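Local coordinates for protein uncharacterized N-acetyltransferase D2E76_00625 (Mycobacteroides abscessus, PDB 6YCA) that probably transfers acetyl groups from acetyl coenzyme A to amines as a GCN5-related N-acetyltransferase of the Eis type, though it cannot modify aminoglycosides, at residues A38-M46 and T100-H108; L67-G78 and I113-Q121. All coordinates share one frame; numbering follows the deposited sequence.

How the contacts relate
Both contacts belong to the acetyl-CoA-binding GNAT domain and lie about 10 Å apart, centre to centre. They share a sheet: strand 75-87 of contact 2 runs antiparallel beside strand 93-104 of contact 1, and the two are probably joined by hydrogen bonds from Gly78 N to Gly103 O (3.0 Å) and from Leu105 N to Ile76 O (3.1 Å). Helix 32-46 in contact 1 and helix 113-127 in contact 2 cover opposite faces of that sheet. Both contacts reach the cofactor. Strand 100-104 holds its pantetheine arm, while the start of helix 113-121 receives its pyrophosphate.

Contact 1: residues A38-M46 and T100-H108; sequences AFTVFWRAM and THIGVLPTH. With ACO (acetyl coenzyme *a), chain G.
Phe39, Phe42 and His101 form an aromatic cluster where helix 38-46 passes over strand 100-104. Phe39 presents its CE1 edge to one face of the His101 imidazole in a T-shaped pair, with CE1 to CE1 at 3.6 Å and the planes at 90°. Phe42 meets the same histidine differently. Its ring lies over the backbone, and His101 CA makes a CH-pi contact 3.5 Å from the ring centroid, almost on the ring normal. The chi1 of 169° carries Phe42 CG anti to its own N and lays the ring there; Met46 CG covers the other face. Ile102 O sits at the ring's edge, 3.3 Å from Phe42 CE1.

This is the GNAT strand that binds acetyl-CoA, and the pantetheine arm pairs with it much as a neighbouring strand would. Val104 N donates to O9P of the cofactor at 3.1 Å in a nearly straight bond (172°), and Ile102 O accepts a weak one from N4P. Met46 SD packs against C2P beside the thioester.

Apolar packing continues the contact toward the loop. Gly103 lies directly beneath Ala45, whose CB is 3.8 Å from Gly103 CA, and the glycine brings only backbone to this point. Farther on, Leu105 CD1 fits against Val41 CG1 at 3.4 Å, the two side chains crossing at about a right angle.

Arg44 lays its CB near Leu105, but its guanidinium leaves for the second subunit, forming a salt bridge with Asp179 and a hydrogen bond with Tyr233 there.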
# COMPACT_ATOMS: atom_id res chain seq x y z
N ALA A 38 1.87 -20.44 -36.73
CA ALA A 38 2.45 -20.93 -35.49
C ALA A 38 2.77 -19.80 -34.52
O ALA A 38 2.66 -19.98 -33.30
CB ALA A 38 3.69 -21.76 -35.79
N PHE A 39 3.16 -18.64 -35.04
CA PHE A 39 3.42 -17.49 -34.17
C PHE A 39 2.13 -17.01 -33.50
O PHE A 39 2.12 -16.72 -32.30
CB PHE A 39 4.07 -16.36 -34.96
CG PHE A 39 5.53 -16.16 -34.65
CD1 PHE A 39 6.17 -16.96 -33.72
CD2 PHE A 39 6.26 -15.17 -35.29
CE1 PHE A 39 7.51 -16.77 -33.43
CE2 PHE A 39 7.60 -14.98 -35.01
CZ PHE A 39 8.23 -15.78 -34.08
N THR A 40 1.04 -16.91 -34.27
CA THR A 40 -0.23 -16.52 -33.68
C THR A 40 -0.74 -17.56 -32.69
O THR A 40 -1.37 -17.21 -31.69
CB THR A 40 -1.26 -16.27 -34.79
OG1 THR A 40 -1.41 -17.46 -35.57
CG2 THR A 40 -0.79 -15.14 -35.70
N VAL A 41 -0.48 -18.84 -32.97
CA VAL A 41 -0.89 -19.90 -32.05
C VAL A 41 -0.11 -19.81 -30.75
O VAL A 41 -0.68 -19.94 -29.66
CB VAL A 41 -0.72 -21.27 -32.74
CG1 VAL A 41 -0.67 -22.39 -31.72
CG2 VAL A 41 -1.86 -21.51 -33.71
N PHE A 42 1.20 -19.58 -30.83
CA PHE A 42 2.00 -19.44 -29.62
C PHE A 42 1.61 -18.20 -28.83
O PHE A 42 1.49 -18.26 -27.60
CB PHE A 42 3.50 -19.42 -29.96
CG PHE A 42 4.38 -19.04 -28.81
CD1 PHE A 42 4.41 -19.81 -27.66
CD2 PHE A 42 5.19 -17.91 -28.88
CE1 PHE A 42 5.23 -19.46 -26.60
CE2 PHE A 42 6.00 -17.56 -27.82
CZ PHE A 42 6.02 -18.33 -26.67
N TRP A 43 1.40 -17.07 -29.51
CA TRP A 43 0.99 -15.86 -28.81
C TRP A 43 -0.36 -16.06 -28.14
O TRP A 43 -0.61 -15.55 -27.04
CB TRP A 43 0.95 -14.68 -29.77
CG TRP A 43 2.04 -13.69 -29.53
CD1 TRP A 43 1.94 -12.50 -28.87
CD2 TRP A 43 3.40 -13.79 -29.97
NE1 TRP A 43 3.16 -11.86 -28.86
CE2 TRP A 43 4.07 -12.63 -29.54
CE3 TRP A 43 4.12 -14.75 -30.70
CZ2 TRP A 43 5.43 -12.41 -29.79
CZ3 TRP A 43 5.47 -14.53 -30.95
CH2 TRP A 43 6.10 -13.37 -30.50
N ARG A 44 -1.26 -16.80 -28.79
CA ARG A 44 -2.58 -17.06 -28.22
C ARG A 44 -2.45 -17.92 -26.97
O ARG A 44 -3.16 -17.70 -25.98
CB ARG A 44 -3.44 -17.75 -29.27
CG ARG A 44 -4.93 -17.41 -29.24
CD ARG A 44 -5.64 -17.73 -27.95
NE ARG A 44 -7.03 -17.28 -28.02
CZ ARG A 44 -7.82 -17.14 -26.97
NH1 ARG A 44 -7.36 -17.41 -25.75
NH2 ARG A 44 -9.07 -16.73 -27.13
N ALA A 45 -1.56 -18.91 -27.00
CA ALA A 45 -1.37 -19.78 -25.84
C ALA A 45 -0.78 -19.00 -24.66
O ALA A 45 -1.16 -19.24 -23.51
CB ALA A 45 -0.48 -20.97 -26.21
N MET A 46 0.15 -18.08 -24.94
CA MET A 46 0.73 -17.23 -23.89
C MET A 46 -0.26 -16.22 -23.33
O MET A 46 -0.00 -15.63 -22.28
CB MET A 46 1.96 -16.49 -24.42
CG MET A 46 3.14 -17.36 -24.80
SD MET A 46 3.54 -18.65 -23.60
CE MET A 46 4.67 -17.75 -22.55
N THR A 100 11.88 -22.86 -27.47
CA THR A 100 10.96 -21.77 -27.17
C THR A 100 9.73 -21.94 -28.06
O THR A 100 9.61 -22.92 -28.81
CB THR A 100 11.64 -20.40 -27.37
OG1 THR A 100 10.75 -19.36 -26.95
CG2 THR A 100 11.99 -20.20 -28.83
N HIS A 101 8.81 -20.98 -27.97
CA HIS A 101 7.60 -20.94 -28.78
C HIS A 101 6.67 -22.13 -28.53
O HIS A 101 5.83 -22.46 -29.38
CB HIS A 101 7.91 -20.79 -30.27
CG HIS A 101 8.76 -19.60 -30.58
ND1 HIS A 101 9.63 -19.56 -31.65
CD2 HIS A 101 8.87 -18.40 -29.96
CE1 HIS A 101 10.24 -18.39 -31.67
NE2 HIS A 101 9.80 -17.67 -30.66
N ILE A 102 6.80 -22.80 -27.39
CA ILE A 102 5.94 -23.94 -27.06
C ILE A 102 4.58 -23.42 -26.64
O ILE A 102 4.47 -22.53 -25.79
CB ILE A 102 6.57 -24.79 -25.95
CG1 ILE A 102 7.84 -25.49 -26.44
CG2 ILE A 102 5.57 -25.81 -25.44
CD1 ILE A 102 8.42 -26.45 -25.44
N GLY A 103 3.52 -23.99 -27.22
CA GLY A 103 2.17 -23.59 -26.87
C GLY A 103 1.10 -24.33 -27.63
O GLY A 103 1.30 -24.72 -28.78
N VAL A 104 -0.04 -24.57 -26.98
CA VAL A 104 -1.20 -25.21 -27.60
C VAL A 104 -2.44 -24.38 -27.30
O VAL A 104 -2.59 -23.87 -26.18
CB VAL A 104 -1.37 -26.66 -27.07
CG1 VAL A 104 -2.60 -27.32 -27.67
CG2 VAL A 104 -0.12 -27.48 -27.38
N LEU A 105 -3.31 -24.22 -28.29
CA LEU A 105 -4.54 -23.47 -28.06
C LEU A 105 -5.38 -24.13 -26.97
O LEU A 105 -5.39 -25.35 -26.84
CB LEU A 105 -5.39 -23.34 -29.33
CG LEU A 105 -4.99 -22.47 -30.53
CD1 LEU A 105 -3.71 -21.69 -30.29
CD2 LEU A 105 -4.94 -23.27 -31.81
N PRO A 106 -6.09 -23.33 -26.17
CA PRO A 106 -6.90 -23.91 -25.09
C PRO A 106 -7.98 -24.86 -25.57
O PRO A 106 -8.48 -25.66 -24.77
CB PRO A 106 -7.50 -22.68 -24.39
CG PRO A 106 -7.47 -21.61 -25.44
CD PRO A 106 -6.23 -21.87 -26.24
N THR A 107 -8.35 -24.81 -26.84
CA THR A 107 -9.34 -25.73 -27.39
C THR A 107 -8.77 -27.10 -27.70
O THR A 107 -9.51 -27.98 -28.15
CB THR A 107 -9.98 -25.13 -28.66
OG1 THR A 107 -8.96 -24.71 -29.57
CG2 THR A 107 -10.86 -23.94 -28.31
N HIS A 108 -7.47 -27.33 -27.46
CA HIS A 108 -6.86 -28.61 -27.78
C HIS A 108 -5.86 -29.05 -26.71
O HIS A 108 -4.93 -29.81 -27.00
CB HIS A 108 -6.21 -28.60 -29.16
CG HIS A 108 -7.19 -28.39 -30.27
ND1 HIS A 108 -7.61 -27.14 -30.66
CD2 HIS A 108 -7.87 -29.27 -31.05
CE1 HIS A 108 -8.49 -27.25 -31.64
NE2 HIS A 108 -8.66 -28.54 -31.90
N1A ACO G . -0.17 -27.10 -15.65
C2A ACO G . -0.19 -28.31 -15.08
N3A ACO G . -0.05 -29.49 -15.68
C4A ACO G . 0.12 -29.52 -17.02
C5A ACO G . 0.16 -28.31 -17.73
C6A ACO G . -0.00 -27.04 -16.99
N6A ACO G . 0.03 -25.85 -17.65
N7A ACO G . 0.34 -28.60 -19.03
C8A ACO G . 0.43 -29.95 -19.13
N9A ACO G . 0.27 -30.50 -17.92
C1B ACO G . 0.33 -31.96 -17.63
C2B ACO G . -0.94 -32.65 -18.12
O2B ACO G . -1.90 -32.75 -17.06
C3B ACO G . -0.37 -34.04 -18.41
O3B ACO G . -0.29 -34.75 -17.18
P3B ACO G . -0.74 -36.29 -17.10
O7A ACO G . -2.18 -36.41 -17.53
O8A ACO G . 0.16 -37.11 -18.00
O9A ACO G . -0.58 -36.75 -15.67
C4B ACO G . 1.05 -33.76 -18.89
O4B ACO G . 1.43 -32.51 -18.35
C5B ACO G . 1.16 -33.74 -20.41
O5B ACO G . 0.16 -32.86 -20.90
P1A ACO G . -0.09 -32.59 -22.45
O1A ACO G . -1.48 -33.08 -22.81
O2A ACO G . 0.97 -33.32 -23.24
O3A ACO G . 0.03 -31.02 -22.74
P2A ACO G . -0.94 -29.96 -23.45
O4A ACO G . -1.34 -30.48 -24.82
O5A ACO G . -2.17 -29.73 -22.60
O6A ACO G . -0.13 -28.58 -23.58
CBP ACO G . 0.89 -26.62 -22.58
CCP ACO G . 0.56 -28.09 -22.43
CDP ACO G . 1.63 -26.39 -23.89
CEP ACO G . 1.76 -26.19 -21.41
CAP ACO G . -0.45 -25.89 -22.58
OAP ACO G . -1.07 -26.13 -21.31
C9P ACO G . -0.33 -24.40 -22.81
O9P ACO G . -0.39 -23.96 -23.95
N8P ACO G . -0.18 -23.64 -21.73
C7P ACO G . -0.08 -22.19 -21.77
C6P ACO G . 1.10 -21.68 -22.59
C5P ACO G . 2.42 -22.09 -21.99
O5P ACO G . 2.57 -22.13 -20.77
N4P ACO G . 3.37 -22.43 -22.85
C3P ACO G . 4.69 -22.80 -22.40
C2P ACO G . 5.69 -21.68 -22.66
S1P ACO G . 7.28 -22.19 -22.11
C ACO G . 8.16 -21.88 -23.49
O ACO G . 7.73 -21.06 -24.29
CH3 ACO G . 9.45 -22.61 -23.74

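Contact 2: residues L67-G78 and I113-Q121; sequences LGAFVQGELIGG and ILTALVTRQ. With ACO (acetyl coenzyme *a), chain G; SO4 (sulfate ion), chain H.
Ile113 (chi1 -70°) turns CG2 away from its own N onto Ala69 of one strand and sends CG1 and CD1 to Ile76 of the next: CG2 rests on Ala69 CB at 3.6 Å, while CD1 touches Ile76 CD1 at 3.5 Å. Ile76 meets it at about a right angle, its CG1 held between N and the carbonyl carbon (chi1 48°). One turn on, Leu117 spreads its methyls over the hairpin, CD1 lying 3.7 Å from Gly78 N and CD2 facing Leu67 CB. Gly77 and Gly78 bring only backbone to CD1.

A classic beta bulge, with two residues, Ile76 and Gly77, set against the single Ala69, interrupts the hairpin that joins strands 67-70 and 75-78. The helix packed on it is the GNAT helix whose N-terminal turn receives the cofactor pyrophosphate. Thr115 grips O2A of acetyl-CoA twice, from its N at 2.9 Å and from its hydroxyl OG1 at 2.8 Å, and Leu114 N adds a weak bond to O4A. Gly112 N and Arg110 N, just ahead of the helix, also bind the cofactor.

At the far end Leu67 forks against the helix, CD2 on Arg120 CG at 3.7 Å and CD1 by Gln121 CA. Beyond its CG the Arg120 chain bends at chi2, and the guanidinium ends near a sulfate probably taken up from the crystallisation liquor. Their closest approach is too short to be trusted; Phe28 N bonds to the same ion.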
# COMPACT_ATOMS: atom_id res chain seq x y z
N LEU A 67 8.35 -27.16 -35.05
CA LEU A 67 7.43 -28.28 -35.14
C LEU A 67 6.01 -27.77 -34.97
O LEU A 67 5.77 -26.83 -34.21
CB LEU A 67 7.73 -29.31 -34.05
CG LEU A 67 8.86 -30.30 -34.31
CD1 LEU A 67 9.29 -30.94 -33.01
CD2 LEU A 67 8.38 -31.34 -35.30
N GLY A 68 5.08 -28.38 -35.68
CA GLY A 68 3.69 -27.99 -35.61
C GLY A 68 2.83 -29.19 -35.28
O GLY A 68 3.13 -30.33 -35.64
N ALA A 69 1.74 -28.91 -34.58
CA ALA A 69 0.76 -29.92 -34.22
C ALA A 69 -0.51 -29.62 -34.99
O ALA A 69 -1.11 -28.55 -34.82
CB ALA A 69 0.48 -29.89 -32.71
N PHE A 70 -0.91 -30.55 -35.86
CA PHE A 70 -2.05 -30.36 -36.74
C PHE A 70 -3.13 -31.35 -36.34
O PHE A 70 -2.87 -32.56 -36.26
CB PHE A 70 -1.66 -30.61 -38.20
CG PHE A 70 -0.61 -29.66 -38.72
CD1 PHE A 70 0.73 -29.86 -38.46
CD2 PHE A 70 -0.98 -28.58 -39.51
CE1 PHE A 70 1.69 -28.99 -38.94
CE2 PHE A 70 -0.02 -27.70 -40.01
CZ PHE A 70 1.31 -27.91 -39.72
N VAL A 71 -4.33 -30.85 -36.06
CA VAL A 71 -5.52 -31.68 -35.87
C VAL A 71 -6.53 -31.31 -36.95
O VAL A 71 -6.92 -30.15 -37.08
CB VAL A 71 -6.10 -31.59 -34.45
CG1 VAL A 71 -5.03 -31.94 -33.42
CG2 VAL A 71 -6.71 -30.23 -34.16
N GLN A 72 -6.94 -32.31 -37.73
CA GLN A 72 -7.80 -32.11 -38.89
C GLN A 72 -7.23 -31.01 -39.80
O GLN A 72 -7.87 -30.00 -40.08
CB GLN A 72 -9.23 -31.78 -38.44
CG GLN A 72 -9.92 -32.89 -37.65
CD GLN A 72 -11.31 -32.49 -37.16
OE1 GLN A 72 -12.04 -31.75 -37.82
NE2 GLN A 72 -11.69 -33.00 -35.99
N GLY A 73 -6.02 -31.27 -40.29
CA GLY A 73 -5.33 -30.34 -41.17
C GLY A 73 -5.33 -28.90 -40.71
O GLY A 73 -5.49 -27.98 -41.52
N GLU A 74 -5.13 -28.67 -39.41
CA GLU A 74 -5.21 -27.34 -38.84
C GLU A 74 -4.14 -27.20 -37.77
O GLU A 74 -4.09 -28.00 -36.84
CB GLU A 74 -6.59 -27.09 -38.22
CG GLU A 74 -6.71 -25.77 -37.47
CD GLU A 74 -7.94 -25.72 -36.57
OE1 GLU A 74 -8.60 -26.77 -36.42
OE2 GLU A 74 -8.23 -24.64 -36.02
N LEU A 75 -3.30 -26.17 -37.89
CA LEU A 75 -2.21 -25.98 -36.94
C LEU A 75 -2.78 -25.45 -35.63
O LEU A 75 -3.36 -24.36 -35.59
CB LEU A 75 -1.19 -25.00 -37.52
CG LEU A 75 0.01 -24.69 -36.64
CD1 LEU A 75 0.79 -25.96 -36.38
CD2 LEU A 75 0.90 -23.66 -37.30
N ILE A 76 -2.59 -26.21 -34.55
CA ILE A 76 -3.18 -25.89 -33.26
C ILE A 76 -2.17 -25.86 -32.12
O ILE A 76 -2.57 -25.65 -30.97
CB ILE A 76 -4.38 -26.79 -32.92
CG1 ILE A 76 -4.04 -28.26 -33.17
CG2 ILE A 76 -5.59 -26.39 -33.75
CD1 ILE A 76 -3.30 -28.93 -32.04
N GLY A 77 -0.89 -26.06 -32.40
CA GLY A 77 0.14 -26.01 -31.37
C GLY A 77 1.50 -26.15 -32.03
O GLY A 77 1.60 -26.46 -33.22
N GLY A 78 2.54 -25.91 -31.24
CA GLY A 78 3.87 -26.00 -31.81
C GLY A 78 4.96 -25.86 -30.77
O GLY A 78 4.71 -25.55 -29.60
N ILE A 113 -0.80 -33.51 -26.59
CA ILE A 113 -0.16 -32.90 -27.75
C ILE A 113 1.23 -32.38 -27.41
O ILE A 113 2.18 -32.56 -28.18
CB ILE A 113 -1.07 -31.82 -28.38
CG1 ILE A 113 -2.29 -32.47 -29.05
CG2 ILE A 113 -0.30 -31.00 -29.39
CD1 ILE A 113 -3.28 -31.48 -29.60
N LEU A 114 1.38 -31.72 -26.26
CA LEU A 114 2.71 -31.25 -25.86
C LEU A 114 3.67 -32.42 -25.69
O LEU A 114 4.84 -32.33 -26.08
CB LEU A 114 2.62 -30.42 -24.58
CG LEU A 114 3.99 -30.00 -24.03
CD1 LEU A 114 4.70 -29.16 -25.06
CD2 LEU A 114 3.88 -29.26 -22.71
N THR A 115 3.20 -33.52 -25.10
CA THR A 115 4.05 -34.70 -24.97
C THR A 115 4.52 -35.18 -26.34
O THR A 115 5.68 -35.55 -26.52
CB THR A 115 3.30 -35.81 -24.23
OG1 THR A 115 2.85 -35.31 -22.96
CG2 THR A 115 4.20 -37.02 -24.01
N ALA A 116 3.63 -35.15 -27.33
CA ALA A 116 4.03 -35.50 -28.69
C ALA A 116 5.04 -34.50 -29.23
O ALA A 116 6.00 -34.89 -29.92
CB ALA A 116 2.80 -35.57 -29.59
N LEU A 117 4.85 -33.21 -28.94
CA LEU A 117 5.78 -32.19 -29.41
C LEU A 117 7.15 -32.34 -28.75
O LEU A 117 8.18 -32.34 -29.44
CB LEU A 117 5.21 -30.80 -29.15
CG LEU A 117 4.10 -30.34 -30.10
CD1 LEU A 117 3.47 -29.06 -29.61
CD2 LEU A 117 4.65 -30.16 -31.50
N VAL A 118 7.17 -32.50 -27.43
CA VAL A 118 8.44 -32.60 -26.72
C VAL A 118 9.18 -33.87 -27.11
O VAL A 118 10.41 -33.86 -27.30
CB VAL A 118 8.22 -32.50 -25.20
CG1 VAL A 118 9.53 -32.75 -24.46
CG2 VAL A 118 7.67 -31.13 -24.84
N THR A 119 8.46 -34.98 -27.23
CA THR A 119 9.09 -36.24 -27.64
C THR A 119 9.71 -36.12 -29.02
O THR A 119 10.85 -36.56 -29.24
CB THR A 119 8.07 -37.38 -27.60
OG1 THR A 119 7.52 -37.50 -26.28
CG2 THR A 119 8.73 -38.69 -28.00
N ARG A 120 8.97 -35.55 -29.97
CA ARG A 120 9.50 -35.35 -31.32
C ARG A 120 10.65 -34.35 -31.32
O ARG A 120 11.65 -34.54 -32.03
CB ARG A 120 8.38 -34.88 -32.23
CG ARG A 120 8.77 -34.65 -33.68
CD ARG A 120 8.96 -35.97 -34.41
NE ARG A 120 8.86 -35.79 -35.85
CZ ARG A 120 9.89 -35.51 -36.64
NH1 ARG A 120 11.11 -35.38 -36.12
NH2 ARG A 120 9.70 -35.37 -37.95
N GLN A 121 10.53 -33.28 -30.54
CA GLN A 121 11.56 -32.24 -30.52
C GLN A 121 12.88 -32.78 -29.97
O GLN A 121 13.94 -32.58 -30.57
CB GLN A 121 11.08 -31.05 -29.69
CG GLN A 121 11.94 -29.82 -29.82
CD GLN A 121 11.41 -28.65 -29.01
OE1 GLN A 121 11.57 -27.49 -29.38
NE2 GLN A 121 10.78 -28.97 -27.88
N1A ACO G . -0.17 -27.10 -15.65
C2A ACO G . -0.19 -28.31 -15.08
N3A ACO G . -0.05 -29.49 -15.68
C4A ACO G . 0.12 -29.52 -17.02
C5A ACO G . 0.16 -28.31 -17.73
C6A ACO G . -0.00 -27.04 -16.99
N6A ACO G . 0.03 -25.85 -17.65
N7A ACO G . 0.34 -28.60 -19.03
C8A ACO G . 0.43 -29.95 -19.13
N9A ACO G . 0.27 -30.50 -17.92
C1B ACO G . 0.33 -31.96 -17.63
C2B ACO G . -0.94 -32.65 -18.12
O2B ACO G . -1.90 -32.75 -17.06
C3B ACO G . -0.37 -34.04 -18.41
O3B ACO G . -0.29 -34.75 -17.18
P3B ACO G . -0.74 -36.29 -17.10
O7A ACO G . -2.18 -36.41 -17.53
O8A ACO G . 0.16 -37.11 -18.00
O9A ACO G . -0.58 -36.75 -15.67
C4B ACO G . 1.05 -33.76 -18.89
O4B ACO G . 1.43 -32.51 -18.35
C5B ACO G . 1.16 -33.74 -20.41
O5B ACO G . 0.16 -32.86 -20.90
P1A ACO G . -0.09 -32.59 -22.45
O1A ACO G . -1.48 -33.08 -22.81
O2A ACO G . 0.97 -33.32 -23.24
O3A ACO G . 0.03 -31.02 -22.74
P2A ACO G . -0.94 -29.96 -23.45
O4A ACO G . -1.34 -30.48 -24.82
O5A ACO G . -2.17 -29.73 -22.60
O6A ACO G . -0.13 -28.58 -23.58
CBP ACO G . 0.89 -26.62 -22.58
CCP ACO G . 0.56 -28.09 -22.43
CDP ACO G . 1.63 -26.39 -23.89
CEP ACO G . 1.76 -26.19 -21.41
CAP ACO G . -0.45 -25.89 -22.58
OAP ACO G . -1.07 -26.13 -21.31
C9P ACO G . -0.33 -24.40 -22.81
O9P ACO G . -0.39 -23.96 -23.95
N8P ACO G . -0.18 -23.64 -21.73
C7P ACO G . -0.08 -22.19 -21.77
C6P ACO G . 1.10 -21.68 -22.59
C5P ACO G . 2.42 -22.09 -21.99
O5P ACO G . 2.57 -22.13 -20.77
N4P ACO G . 3.37 -22.43 -22.85
C3P ACO G . 4.69 -22.80 -22.40
C2P ACO G . 5.69 -21.68 -22.66
S1P ACO G . 7.28 -22.19 -22.11
C ACO G . 8.16 -21.88 -23.49
O ACO G . 7.73 -21.06 -24.29
CH3 ACO G . 9.45 -22.61 -23.74
S SO4 H . 8.55 -34.18 -40.72
O1 SO4 H . 9.96 -34.53 -40.86
O2 SO4 H . 8.44 -32.74 -40.51
O3 SO4 H . 7.82 -34.55 -41.93
O4 SO4 H . 7.98 -34.89 -39.57